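Local coordinates for secreted effector protein SifA (PDB 3CXB), which is a virulence effector that Salmonella delivers into host cells, where it interacts with host PLEKHM2 and is required for endosomal tubulation and Salmonella-induced filament formation, at residues N225-E228 against S229-Q232. Numbering follows the deposited sequence.
Sequences NISE and STQQ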
loop_
_atom_site.group_PDB
_atom_site.type_symbol
_atom_site.label_atom_id
_atom_site.label_comp_id
_atom_site.label_asym_id
_atom_site.label_seq_id
_atom_site.Cartn_x
_atom_site.Cartn_y
_atom_site.Cartn_z
ATOM N N ASN A 225 30.301 2.223 -16.195
ATOM C CA ASN A 225 30.059 1.103 -17.071
ATOM C C ASN A 225 29.623 -0.096 -16.252
ATOM O O ASN A 225 30.458 -0.876 -15.786
ATOM C CB ASN A 225 31.315 0.769 -17.875
ATOM C CG ASN A 225 30.993 0.155 -19.217
ATOM O OD1 ASN A 225 31.887 -0.102 -20.023
ATOM N ND2 ASN A 225 29.706 -0.081 -19.470
ATOM N N ILE A 226 28.313 -0.224 -16.058
ATOM C CA ILE A 226 27.744 -1.339 -15.306
ATOM C C ILE A 226 27.392 -2.446 -16.296
ATOM O O ILE A 226 26.384 -2.373 -17.021
ATOM C CB ILE A 226 26.486 -0.910 -14.537
ATOM C CG1 ILE A 226 26.863 0.120 -13.474
ATOM C CG2 ILE A 226 25.834 -2.111 -13.882
ATOM C CD1 ILE A 226 25.712 0.542 -12.587
ATOM N N SER A 227 28.251 -3.463 -16.314
ATOM C CA SER A 227 28.120 -4.606 -17.211
ATOM C C SER A 227 26.721 -5.162 -17.201
ATOM O O SER A 227 26.029 -5.079 -16.197
ATOM C CB SER A 227 29.098 -5.718 -16.811
ATOM O OG SER A 227 28.845 -6.168 -15.497
ATOM N N GLU A 228 26.309 -5.720 -18.330
ATOM C CA GLU A 228 24.991 -6.327 -18.457
ATOM C C GLU A 228 24.942 -7.586 -17.576
ATOM O O GLU A 228 23.872 -8.122 -17.279
ATOM C CB GLU A 228 24.748 -6.681 -19.914
ATOM C CG GLU A 228 23.415 -7.296 -20.188
ATOM C CD GLU A 228 22.929 -6.976 -21.582
ATOM O OE1 GLU A 228 23.738 -7.065 -22.538
ATOM O OE2 GLU A 228 21.735 -6.638 -21.718
ATOM N N SER A 229 26.122 -8.036 -17.161
ATOM C CA SER A 229 26.269 -9.203 -16.308
ATOM C C SER A 229 25.705 -8.832 -14.940
ATOM O O SER A 229 24.707 -9.420 -14.481
ATOM C CB SER A 229 27.755 -9.562 -16.188
ATOM O OG SER A 229 27.972 -10.758 -15.463
ATOM N N THR A 230 26.349 -7.845 -14.307
ATOM C CA THR A 230 25.939 -7.346 -12.997
ATOM C C THR A 230 24.451 -7.045 -13.058
ATOM O O THR A 230 23.707 -7.313 -12.112
ATOM C CB THR A 230 26.638 -6.030 -12.613
ATOM O OG1 THR A 230 28.035 -6.104 -12.925
ATOM C CG2 THR A 230 26.466 -5.771 -11.112
ATOM N N GLN A 231 24.009 -6.502 -14.179
ATOM C CA GLN A 231 22.606 -6.186 -14.309
ATOM C C GLN A 231 21.767 -7.421 -14.104
ATOM O O GLN A 231 20.716 -7.358 -13.467
ATOM C CB GLN A 231 22.314 -5.568 -15.672
ATOM C CG GLN A 231 22.855 -4.153 -15.787
ATOM C CD GLN A 231 22.626 -3.548 -17.144
ATOM O OE1 GLN A 231 21.493 -3.499 -17.629
ATOM N NE2 GLN A 231 23.704 -3.073 -17.768
ATOM N N GLN A 232 22.230 -8.554 -14.626
ATOM C CA GLN A 232 21.462 -9.782 -14.474
ATOM C C GLN A 232 21.672 -10.376 -13.087
ATOM O O GLN A 232 20.755 -10.963 -12.505
ATOM C CB GLN A 232 21.833 -10.800 -15.555
ATOM C CG GLN A 232 20.808 -11.927 -15.683
ATOM C CD GLN A 232 19.422 -11.417 -16.062
ATOM O OE1 GLN A 232 18.968 -10.388 -15.562
ATOM N NE2 GLN A 232 18.739 -12.146 -16.940
HETATM O O HOH W 1 19.823 -5.309 -19.570
#
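Ser-227 OG is gripped twice by Thr-230: the backbone N of Thr-230 donates to it over 3.2 Å, nearly straight at 169°, and Thr-230 OG1 lies 2.7 Å from the same oxygen and donates its hydroxyl hydrogen. The bond from the backbone N makes Ser-227 the N-cap of helix 228-241; the hydroxyl bond adds to it. The torsion of Ser-227 (chi1 60°) sets OG between its own backbone N and carbonyl carbon, turned back over the first helical turn. The carbonyl of Ser-227 then opens the regular helical bonding, receiving Gln-231 N at 3.2 Å. The Gln-231 side chain runs back toward the loop, extended beyond CG, with chi1 -72° setting CG on the side of its own backbone N. Its amide reaches one residue before the cap, with NE2 donating to Ile-226 O at 2.9 Å; this bond at NE2 together with a water at OE1 is consistent with the modelled orientation of the amide. A second NE2 contact, to Ser-227 O, is weak. The water donates to both Gln-231 OE1 and Glu-228 OE2, bridging the two side chains. Ile-226 CG2 packs 4.1 Å from Gln-231 CG, the side chains crossing at about a right angle. Within the fold, the contact lies at the surface, where the loop after helix 197-220 runs into helix 228-241: Ile-226 touches Leu-318 and His-322 of helix 307-324, Thr-230 touches Leu-321 of the same helix, and Gln-231 touches Ile-214 and Thr-218 of helix 197-220.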